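Local coordinates for uncharacterized protein (PDB 2R3S) that probably transfers methyl groups from S-adenosylmethionine to oxygen atoms of a substrate not yet identified, working as a two-chain O-methyltransferase, at residues 30-36 against 85-89; 152-156 against 182-186; 232-236 against 265-269; 257-261 against 312-316. The contacts are given in a common frame with arbitrary orientation. Residues are numbered along the deposited sequence.

In the fold
Followed from the N terminus, the chain shows how one protein joins a mainly helical dimerisation domain with a small antiparallel sheet to a Rossmann-like, probable methyltransferase domain. Contact 1 closes first, returning the loop after helix 80-85 to helix 31-35 within the dimerisation domain. Contact 2 opens only after contact 1 has closed, pairing helices 149-159 and 178-186 beside the methyltransferase sheet. Contacts 3 and 4 cross, because 257-261 falls between the two strands of contact 3 while 312-316 follows both. They also touch, V267 CG2 lying 3.6 Å from F315 CE2. Contact 2 meets contact 3 through I155 CG2 and I268 CD1, 3.8 Å apart, so contact 3 connects contacts 2 and 4, which do not touch.

Contact 1: 30-36 against 85-89; sequences NVFTAIS and FLDRQ
Three side chains of one short helix, N30, T33 and S36, each hydrogen-bond a loop that has no regular structure of its own. Residues 31-35 are helical. N30, with positive phi (63°), ends the preceding helix in a Schellman motif and also sits at the N-cap position of this one, although its side chain makes no capping bond; S36 leaves the helix with phi 52° and psi -128°. The nearest CA atoms are those of T33 and D87, 4.3 Å apart. Spaced three residues apart, the polar groups meet the loop one after another: R88 NE donates to N30 OD1 (3.0 Å), R88 N to T33 OG1 (3.0 Å), and S36 OG to D87 OD2 (2.7 Å). R88 NH2 also forms a salt bridge with D96. D87 is t at chi1, and its OD1 accepts from Q89 N at 3.0 Å, forming an Asx turn. Water fills the gaps: one molecule joins T33 OG1 and L86 O (2.8 Å each), another donates to T33 O (2.8 Å) and D87 OD1 (2.7 Å). On the buried side F32 (m) offers a ring face to L86 (m, t), a CH-pi contact with L86 CD1 4.0 Å from the ring centroid. Within a dimerisation domain probably of helix-turn-helix type, F32 also packs on helix 17-28 and M69 of strand 69-72, while L86 reaches F10 of the second subunit.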
loop_
_atom_site.group_PDB
_atom_site.type_symbol
_atom_site.label_atom_id
_atom_site.label_comp_id
_atom_site.label_asym_id
_atom_site.label_seq_id
_atom_site.Cartn_x
_atom_site.Cartn_y
_atom_site.Cartn_z
ATOM N N ASN A 30 -5.255 -14.425 -12.828
ATOM C CA ASN A 30 -4.272 -15.326 -13.417
ATOM C C ASN A 30 -3.416 -14.687 -14.514
ATOM O O ASN A 30 -2.908 -15.374 -15.391
ATOM C CB ASN A 30 -4.940 -16.596 -13.932
ATOM C CG ASN A 30 -5.137 -17.632 -12.851
ATOM O OD1 ASN A 30 -4.950 -17.363 -11.664
ATOM N ND2 ASN A 30 -5.530 -18.838 -13.267
ATOM N N VAL A 31 -3.195 -13.382 -14.428
ATOM C CA VAL A 31 -2.505 -12.688 -15.498
ATOM C C VAL A 31 -1.134 -13.311 -15.764
ATOM O O VAL A 31 -0.754 -13.517 -16.910
ATOM C CB VAL A 31 -2.331 -11.193 -15.204
ATOM C CG1 VAL A 31 -1.525 -10.563 -16.303
ATOM C CG2 VAL A 31 -3.707 -10.490 -15.031
ATOM N N PHE A 32 -0.387 -13.593 -14.709
ATOM C CA PHE A 32 0.999 -14.095 -14.858
ATOM C C PHE A 32 1.060 -15.493 -15.470
ATOM O O PHE A 32 1.982 -15.802 -16.199
ATOM C CB PHE A 32 1.693 -14.121 -13.500
ATOM C CG PHE A 32 1.621 -12.835 -12.772
ATOM C CD1 PHE A 32 2.380 -11.750 -13.187
ATOM C CD2 PHE A 32 0.774 -12.682 -11.679
ATOM C CE1 PHE A 32 2.309 -10.522 -12.500
ATOM C CE2 PHE A 32 0.712 -11.465 -10.985
ATOM C CZ PHE A 32 1.485 -10.397 -11.396
ATOM N N THR A 33 0.085 -16.338 -15.120
ATOM C CA THR A 33 -0.075 -17.684 -15.683
ATOM C C THR A 33 -0.381 -17.645 -17.177
ATOM O O THR A 33 0.073 -18.516 -17.927
ATOM C CB THR A 33 -1.185 -18.445 -14.927
ATOM O OG1 THR A 33 -0.833 -18.512 -13.532
ATOM C CG2 THR A 33 -1.387 -19.865 -15.475
ATOM N N ALA A 34 -1.144 -16.639 -17.597
ATOM C CA ALA A 34 -1.476 -16.430 -19.017
ATOM C C ALA A 34 -0.290 -15.941 -19.862
ATOM O O ALA A 34 -0.170 -16.300 -21.052
ATOM C CB ALA A 34 -2.669 -15.460 -19.142
ATOM N N ILE A 35 0.564 -15.108 -19.271
ATOM C CA ILE A 35 1.800 -14.684 -19.923
ATOM C C ILE A 35 2.867 -15.769 -19.847
ATOM O O ILE A 35 3.530 -16.083 -20.836
ATOM C CB ILE A 35 2.380 -13.382 -19.313
ATOM C CG1 ILE A 35 1.384 -12.222 -19.438
ATOM C CG2 ILE A 35 3.650 -12.997 -20.042
ATOM C CD1 ILE A 35 1.720 -11.031 -18.590
ATOM N N SER A 36 3.044 -16.325 -18.662
ATOM C CA SER A 36 4.033 -17.355 -18.417
ATOM C C SER A 36 5.417 -16.939 -18.907
ATOM O O SER A 36 5.889 -15.861 -18.553
ATOM C CB SER A 36 3.586 -18.701 -18.998
ATOM O OG SER A 36 4.443 -19.725 -18.517
ATOM N N PHE A 85 7.630 -17.066 -9.363
ATOM C CA PHE A 85 6.792 -17.030 -8.154
ATOM C C PHE A 85 5.289 -16.772 -8.361
ATOM O O PHE A 85 4.486 -16.949 -7.429
ATOM C CB PHE A 85 7.405 -16.031 -7.134
ATOM C CG PHE A 85 8.761 -16.470 -6.619
ATOM C CD1 PHE A 85 8.868 -17.556 -5.741
ATOM C CD2 PHE A 85 9.923 -15.825 -7.022
ATOM C CE1 PHE A 85 10.109 -17.993 -5.273
ATOM C CE2 PHE A 85 11.173 -16.255 -6.580
ATOM C CZ PHE A 85 11.273 -17.347 -5.707
ATOM N N LEU A 86 4.903 -16.356 -9.557
ATOM C CA LEU A 86 3.537 -15.877 -9.780
ATOM C C LEU A 86 2.786 -16.568 -10.908
ATOM O O LEU A 86 1.550 -16.388 -11.050
ATOM C CB LEU A 86 3.564 -14.369 -10.015
ATOM C CG LEU A 86 4.018 -13.561 -8.783
ATOM C CD1 LEU A 86 4.140 -12.079 -9.128
ATOM C CD2 LEU A 86 3.060 -13.837 -7.607
ATOM N N ASP A 87 3.530 -17.361 -11.681
ATOM C CA ASP A 87 3.009 -18.215 -12.735
ATOM C C ASP A 87 2.680 -19.555 -12.101
ATOM O O ASP A 87 3.563 -20.216 -11.574
ATOM C CB ASP A 87 4.104 -18.385 -13.798
ATOM C CG ASP A 87 3.687 -19.252 -14.940
ATOM O OD1 ASP A 87 2.577 -19.791 -14.892
ATOM O OD2 ASP A 87 4.482 -19.369 -15.888
ATOM N N ARG A 88 1.404 -19.942 -12.157
ATOM C CA ARG A 88 0.904 -21.174 -11.547
ATOM C C ARG A 88 1.590 -22.434 -12.087
ATOM O O ARG A 88 1.514 -23.474 -11.481
ATOM C CB ARG A 88 -0.588 -21.307 -11.775
ATOM C CG ARG A 88 -1.402 -20.407 -10.943
ATOM C CD ARG A 88 -2.888 -20.667 -11.148
ATOM N NE ARG A 88 -3.673 -19.723 -10.361
ATOM C CZ ARG A 88 -3.870 -19.797 -9.056
ATOM N NH1 ARG A 88 -3.335 -20.772 -8.336
ATOM N NH2 ARG A 88 -4.589 -18.862 -8.458
ATOM N N GLN A 89 2.225 -22.314 -13.245
ATOM C CA GLN A 89 2.933 -23.396 -13.888
ATOM C C GLN A 89 4.202 -23.708 -13.122
ATOM O O GLN A 89 4.705 -24.802 -13.228
ATOM C CB GLN A 89 3.207 -23.016 -15.364
ATOM C CG GLN A 89 4.418 -23.673 -16.058
ATOM C CD GLN A 89 4.348 -25.196 -16.064
ATOM O OE1 GLN A 89 3.282 -25.805 -15.838
ATOM N NE2 GLN A 89 5.494 -25.828 -16.308
HETATM O O HOH W 1 -6.549 -16.747 -9.516
HETATM O O HOH W 2 -1.038 -16.095 -12.104
HETATM O O HOH W 3 1.411 -20.781 -17.101
#

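Contact 2: 152-156 against 182-186; sequences AQLIA and AVAQH
Q153 uses both ends of its amide to join two helices of the Rossmann-like methyltransferase domain: its OE1 accepts from H186 NE2 at 2.5 Å, and its NE2 donates to Q185 OE1 at 2.7 Å. An m, m rotamer (chi1 -66°, chi2 -61°) carries the amide across, while Q185 is extended (t, t) and H186 is m, with Q153 OE1 near its ring plane. Both segments are helical throughout, with a signed crossing angle of -52°. In register, Q153 lies nearest A182 (CA-CA 5.7 Å) and A156 nearest V183 (5.0 Å). Small alanine side chains fill the middle of the interface, consistent with axes 8.8 Å apart at closest approach. A182 CB lies 4.0 Å from both A152 CB and A156 CB. Behind the pair, I155 continues onto I268 and F270 of strand 265-271, placing helix 149-159 against the sheet. The same imidazole that bonds Q153 packs on A156, whose CB lies 3.4 Å from H186 CD2.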
loop_
_atom_site.group_PDB
_atom_site.type_symbol
_atom_site.label_atom_id
_atom_site.label_comp_id
_atom_site.label_asym_id
_atom_site.label_seq_id
_atom_site.Cartn_x
_atom_site.Cartn_y
_atom_site.Cartn_z
ATOM N N ALA A 152 11.181 -25.220 7.454
ATOM C CA ALA A 152 10.894 -26.450 8.212
ATOM C C ALA A 152 12.004 -27.494 8.034
ATOM O O ALA A 152 12.452 -28.100 9.008
ATOM C CB ALA A 152 9.511 -27.030 7.840
ATOM N N GLN A 153 12.442 -27.686 6.792
ATOM C CA GLN A 153 13.584 -28.531 6.470
ATOM C C GLN A 153 14.886 -28.018 7.071
ATOM O O GLN A 153 15.692 -28.806 7.565
ATOM C CB GLN A 153 13.764 -28.628 4.944
ATOM C CG GLN A 153 12.625 -29.341 4.198
ATOM C CD GLN A 153 12.461 -30.770 4.641
ATOM O OE1 GLN A 153 13.444 -31.492 4.788
ATOM N NE2 GLN A 153 11.213 -31.192 4.867
ATOM N N LEU A 154 15.115 -26.712 7.038
ATOM C CA LEU A 154 16.346 -26.173 7.608
ATOM C C LEU A 154 16.379 -26.443 9.113
ATOM O O LEU A 154 17.389 -26.898 9.631
ATOM C CB LEU A 154 16.543 -24.675 7.321
ATOM C CG LEU A 154 16.666 -24.228 5.845
ATOM C CD1 LEU A 154 16.675 -22.689 5.750
ATOM C CD2 LEU A 154 17.882 -24.814 5.146
ATOM N N ILE A 155 15.274 -26.194 9.805
ATOM C CA ILE A 155 15.231 -26.420 11.252
ATOM C C ILE A 155 15.462 -27.887 11.559
ATOM O O ILE A 155 16.232 -28.217 12.433
ATOM C CB ILE A 155 13.936 -25.921 11.877
ATOM C CG1 ILE A 155 13.959 -24.380 11.902
ATOM C CG2 ILE A 155 13.749 -26.539 13.285
ATOM C CD1 ILE A 155 12.686 -23.726 12.427
ATOM N N ALA A 156 14.830 -28.758 10.779
ATOM C CA ALA A 156 15.024 -30.206 10.884
ATOM C C ALA A 156 16.505 -30.597 10.794
ATOM O O ALA A 156 17.013 -31.309 11.664
ATOM C CB ALA A 156 14.237 -30.897 9.829
ATOM N N ALA A 182 8.495 -32.080 9.317
ATOM C CA ALA A 182 9.884 -32.214 8.846
ATOM C C ALA A 182 10.780 -32.917 9.867
ATOM O O ALA A 182 11.656 -33.686 9.477
ATOM C CB ALA A 182 10.485 -30.844 8.459
ATOM N N VAL A 183 10.594 -32.638 11.157
ATOM C CA VAL A 183 11.320 -33.377 12.193
ATOM C C VAL A 183 11.000 -34.875 12.003
ATOM O O VAL A 183 11.897 -35.689 11.919
ATOM C CB VAL A 183 11.000 -32.859 13.622
ATOM C CG1 VAL A 183 11.630 -33.733 14.669
ATOM C CG2 VAL A 183 11.486 -31.411 13.776
ATOM N N ALA A 184 9.724 -35.219 11.845
ATOM C CA ALA A 184 9.323 -36.620 11.637
ATOM C C ALA A 184 9.940 -37.194 10.385
ATOM O O ALA A 184 10.412 -38.327 10.404
ATOM C CB ALA A 184 7.777 -36.761 11.598
ATOM N N GLN A 185 9.988 -36.413 9.300
ATOM C CA GLN A 185 10.563 -36.875 8.027
ATOM C C GLN A 185 12.028 -37.285 8.175
ATOM O O GLN A 185 12.476 -38.234 7.551
ATOM C CB GLN A 185 10.437 -35.785 6.946
ATOM C CG GLN A 185 11.392 -35.927 5.747
ATOM C CD GLN A 185 11.468 -34.678 4.882
ATOM O OE1 GLN A 185 10.596 -33.817 4.936
ATOM N NE2 GLN A 185 12.517 -34.582 4.076
ATOM N N HIS A 186 12.786 -36.547 8.992
ATOM C CA HIS A 186 14.239 -36.802 9.144
ATOM C C HIS A 186 14.611 -37.677 10.331
ATOM O O HIS A 186 15.765 -38.054 10.474
ATOM C CB HIS A 186 15.001 -35.480 9.201
ATOM C CG HIS A 186 14.881 -34.688 7.940
ATOM N ND1 HIS A 186 15.358 -35.147 6.731
ATOM C CD2 HIS A 186 14.277 -33.504 7.683
ATOM C CE1 HIS A 186 15.083 -34.263 5.790
ATOM N NE2 HIS A 186 14.422 -33.260 6.341
#

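Contact 3: 232-236 against 265-269; sequences DYDLV and GKVIV
Two neighbouring parallel strands place branched side chains on both faces of the Rossmann-like sheet. L235 pairs with K266 (CA-CA 5.0 Å) and V236 with V267 (4.6 Å). Backbone hydrogen bonds step from strand to strand: K266 N to D234 O (3.3 Å), V236 N to K266 O (2.9 Å) and I268 N to V236 O (2.9 Å). L235 takes the t, p rotamer (chi1 176°, chi2 61°), sending CD1 to within 3.8 Å of CG1 of I268 (m, t). K266 leaves the backbone on this same face with chi1 -90° and chi2 157°, but the rest of the lysine makes no close contact with 232-236. On the other face, V236 and V267 are both t, and V236 CB lies 4.3 Å from V267 CG2. D234 (phi -76°, psi -25°) interrupts the strand's extended conformation. Its CB points away from 265-269, and OD2 accepts from the backbone N atoms of L167 and K168. The ring of Y233, also m, lies clear of 265-269; its hydroxyl hydrogen-bonds Y229 O and the ring makes a cation-pi contact with K168. Strands 168-172 and 329-334 flank the pair. Helix 149-159 packs on the face bearing L235 and I268, while L261 rests against V236 and V267 on the other.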
loop_
_atom_site.group_PDB
_atom_site.type_symbol
_atom_site.label_atom_id
_atom_site.label_comp_id
_atom_site.label_asym_id
_atom_site.label_seq_id
_atom_site.Cartn_x
_atom_site.Cartn_y
_atom_site.Cartn_z
ATOM N N ASP A 232 8.146 -35.413 29.075
ATOM C CA ASP A 232 9.243 -36.190 28.476
ATOM C C ASP A 232 9.538 -35.781 27.015
ATOM O O ASP A 232 10.031 -36.584 26.226
ATOM C CB ASP A 232 9.014 -37.704 28.614
ATOM N N TYR A 233 9.282 -34.515 26.673
ATOM C CA TYR A 233 9.558 -34.017 25.320
ATOM C C TYR A 233 11.007 -33.668 25.135
ATOM O O TYR A 233 11.574 -32.875 25.886
ATOM C CB TYR A 233 8.707 -32.793 24.994
ATOM C CG TYR A 233 7.253 -33.105 24.759
ATOM C CD1 TYR A 233 6.814 -33.537 23.514
ATOM C CD2 TYR A 233 6.311 -32.979 25.778
ATOM C CE1 TYR A 233 5.471 -33.818 23.283
ATOM C CE2 TYR A 233 4.977 -33.248 25.552
ATOM C CZ TYR A 233 4.565 -33.680 24.299
ATOM O OH TYR A 233 3.240 -33.972 24.050
ATOM N N ASP A 234 11.598 -34.245 24.103
ATOM C CA ASP A 234 12.956 -33.920 23.715
ATOM C C ASP A 234 13.096 -32.576 22.994
ATOM O O ASP A 234 14.173 -31.962 23.021
ATOM C CB ASP A 234 13.487 -35.039 22.844
ATOM C CG ASP A 234 13.460 -36.369 23.570
ATOM O OD1 ASP A 234 13.986 -36.416 24.712
ATOM O OD2 ASP A 234 12.889 -37.342 23.023
ATOM N N LEU A 235 12.013 -32.117 22.363
ATOM C CA LEU A 235 12.058 -30.950 21.486
ATOM C C LEU A 235 10.688 -30.296 21.438
ATOM O O LEU A 235 9.679 -30.971 21.217
ATOM C CB LEU A 235 12.523 -31.404 20.110
ATOM C CG LEU A 235 12.594 -30.422 18.946
ATOM C CD1 LEU A 235 13.555 -29.306 19.258
ATOM C CD2 LEU A 235 13.023 -31.170 17.683
ATOM N N VAL A 236 10.654 -28.993 21.711
ATOM C CA VAL A 236 9.429 -28.173 21.643
ATOM C C VAL A 236 9.618 -27.029 20.622
ATOM O O VAL A 236 10.459 -26.148 20.794
ATOM C CB VAL A 236 9.020 -27.603 23.013
ATOM C CG1 VAL A 236 7.731 -26.807 22.903
ATOM C CG2 VAL A 236 8.850 -28.744 24.056
ATOM N N GLY A 265 16.094 -31.417 27.395
ATOM C CA GLY A 265 15.138 -30.888 26.432
ATOM C C GLY A 265 15.516 -29.539 25.846
ATOM O O GLY A 265 16.275 -28.774 26.451
ATOM N N LYS A 266 14.974 -29.255 24.660
ATOM C CA LYS A 266 15.300 -28.047 23.904
ATOM C C LYS A 266 14.053 -27.412 23.303
ATOM O O LYS A 266 13.166 -28.108 22.836
ATOM C CB LYS A 266 16.296 -28.390 22.799
ATOM C CG LYS A 266 17.736 -28.256 23.253
ATOM C CD LYS A 266 18.735 -29.070 22.440
ATOM C CE LYS A 266 19.436 -30.112 23.318
ATOM N NZ LYS A 266 20.446 -30.932 22.581
ATOM N N VAL A 267 13.992 -26.086 23.321
ATOM C CA VAL A 267 12.940 -25.325 22.641
ATOM C C VAL A 267 13.575 -24.650 21.418
ATOM O O VAL A 267 14.645 -24.059 21.536
ATOM C CB VAL A 267 12.354 -24.268 23.581
ATOM C CG1 VAL A 267 11.238 -23.469 22.909
ATOM C CG2 VAL A 267 11.860 -24.929 24.864
ATOM N N ILE A 268 12.945 -24.763 20.252
ATOM C CA ILE A 268 13.322 -23.972 19.066
ATOM C C ILE A 268 12.229 -22.948 18.746
ATOM O O ILE A 268 11.083 -23.313 18.449
ATOM C CB ILE A 268 13.519 -24.837 17.839
ATOM C CG1 ILE A 268 14.607 -25.886 18.087
ATOM C CG2 ILE A 268 13.904 -23.963 16.616
ATOM C CD1 ILE A 268 15.087 -26.602 16.798
ATOM N N VAL A 269 12.578 -21.671 18.866
ATOM C CA VAL A 269 11.699 -20.566 18.464
ATOM C C VAL A 269 12.029 -20.174 17.030
ATOM O O VAL A 269 13.188 -20.025 16.677
ATOM C CB VAL A 269 11.818 -19.362 19.419
ATOM C CG1 VAL A 269 10.949 -18.193 18.954
ATOM C CG2 VAL A 269 11.426 -19.790 20.825
#

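Contact 4: 257-261 against 312-316; sequences IKTAL and NAGFS
K258 and F315 carry most of this contact, burying 74 and 66 Å² respectively. K258 lies in the last turn of helix 247-260, whereas 312-316 links helix 303-312 to strand 317-321; the CA atoms of K258 and F315 are 7.5 Å apart. A fully extended lysine (t at all four chi angles) spans the gap, and NZ donates to G314 O at 2.9 Å. Along the way its aliphatic part lies over one face of the F315 ring, with CG above that face and CB 3.9 Å from CZ. F315 leaves the backbone sideways, and with chi1 -69° and chi2 74° its ring packs by the end of helix 247-260, where I257 CG2 meets its edge 4.4 Å from CZ and L261 CD1 approaches CE2 at 3.6 Å. G314, with phi 106° and psi 9°, closes helix 303-312 in a Schellman motif. A beta carbon there would press against the preceding carbonyl oxygen and lie only 3.0 Å from K258 NZ. Beneath, V267 supports both L261 and F315. In this Rossmann-like fold, the crossover helix between parallel strands 233-239 and 265-271 thus meets the approach to edge strand 317-321, which pairs with the antiparallel strand 329-334.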
loop_
_atom_site.group_PDB
_atom_site.type_symbol
_atom_site.label_atom_id
_atom_site.label_comp_id
_atom_site.label_asym_id
_atom_site.label_seq_id
_atom_site.Cartn_x
_atom_site.Cartn_y
_atom_site.Cartn_z
ATOM N N ILE A 257 6.015 -25.008 29.148
ATOM C CA ILE A 257 6.859 -25.772 28.257
ATOM C C ILE A 257 7.984 -26.425 29.044
ATOM O O ILE A 257 8.355 -27.575 28.761
ATOM C CB ILE A 257 7.424 -24.885 27.119
ATOM C CG1 ILE A 257 6.286 -24.500 26.157
ATOM C CG2 ILE A 257 8.547 -25.603 26.394
ATOM C CD1 ILE A 257 6.627 -23.463 25.120
ATOM N N LYS A 258 8.541 -25.702 30.021
ATOM C CA LYS A 258 9.703 -26.219 30.768
ATOM C C LYS A 258 9.344 -27.504 31.519
ATOM O O LYS A 258 10.077 -28.480 31.469
ATOM C CB LYS A 258 10.270 -25.194 31.752
ATOM C CG LYS A 258 11.663 -25.595 32.220
ATOM C CD LYS A 258 12.155 -24.832 33.425
ATOM C CE LYS A 258 13.550 -25.349 33.812
ATOM N NZ LYS A 258 13.997 -24.828 35.127
ATOM N N THR A 259 8.206 -27.483 32.194
ATOM C CA THR A 259 7.680 -28.660 32.879
ATOM C C THR A 259 7.590 -29.887 31.954
ATOM O O THR A 259 7.971 -30.985 32.332
ATOM C CB THR A 259 6.299 -28.370 33.429
ATOM O OG1 THR A 259 6.344 -27.187 34.251
ATOM C CG2 THR A 259 5.803 -29.563 34.210
ATOM N N ALA A 260 7.113 -29.675 30.731
ATOM C CA ALA A 260 6.896 -30.748 29.774
ATOM C C ALA A 260 8.179 -31.293 29.165
ATOM O O ALA A 260 8.162 -32.361 28.562
ATOM C CB ALA A 260 5.940 -30.289 28.691
ATOM N N LEU A 261 9.299 -30.600 29.319
ATOM C CA LEU A 261 10.546 -31.066 28.697
ATOM C C LEU A 261 11.184 -32.213 29.465
ATOM O O LEU A 261 11.046 -32.291 30.679
ATOM C CB LEU A 261 11.578 -29.934 28.580
ATOM C CG LEU A 261 11.397 -28.865 27.492
ATOM C CD1 LEU A 261 12.349 -27.693 27.810
ATOM C CD2 LEU A 261 11.635 -29.425 26.080
ATOM N N ASN A 312 13.971 -15.785 32.605
ATOM C CA ASN A 312 12.890 -15.689 33.619
ATOM C C ASN A 312 11.930 -16.875 33.744
ATOM O O ASN A 312 11.167 -16.961 34.729
ATOM C CB ASN A 312 11.994 -14.473 33.344
ATOM C CG ASN A 312 12.693 -13.140 33.576
ATOM O OD1 ASN A 312 13.786 -13.075 34.140
ATOM N ND2 ASN A 312 12.043 -12.055 33.137
ATOM N N ALA A 313 11.894 -17.729 32.727
ATOM C CA ALA A 313 11.031 -18.904 32.734
ATOM C C ALA A 313 11.781 -20.102 33.280
ATOM O O ALA A 313 11.200 -21.175 33.404
ATOM C CB ALA A 313 10.508 -19.219 31.308
ATOM N N GLY A 314 13.073 -19.935 33.552
ATOM C CA GLY A 314 13.869 -20.972 34.176
ATOM C C GLY A 314 14.845 -21.720 33.292
ATOM O O GLY A 314 15.416 -22.714 33.717
ATOM N N PHE A 315 15.050 -21.277 32.063
ATOM C CA PHE A 315 15.920 -22.016 31.170
ATOM C C PHE A 315 17.338 -21.585 31.465
ATOM O O PHE A 315 17.562 -20.528 32.059
ATOM C CB PHE A 315 15.551 -21.791 29.700
ATOM C CG PHE A 315 14.236 -22.409 29.312
ATOM C CD1 PHE A 315 13.043 -21.841 29.733
ATOM C CD2 PHE A 315 14.193 -23.558 28.535
ATOM C CE1 PHE A 315 11.829 -22.412 29.399
ATOM C CE2 PHE A 315 12.999 -24.130 28.194
ATOM C CZ PHE A 315 11.804 -23.552 28.619
ATOM N N SER A 316 18.284 -22.419 31.064
ATOM C CA SER A 316 19.668 -22.234 31.429
ATOM C C SER A 316 20.410 -21.389 30.409
ATOM O O SER A 316 21.394 -20.748 30.743
ATOM C CB SER A 316 20.351 -23.602 31.589
ATOM O OG SER A 316 20.902 -24.078 30.369
#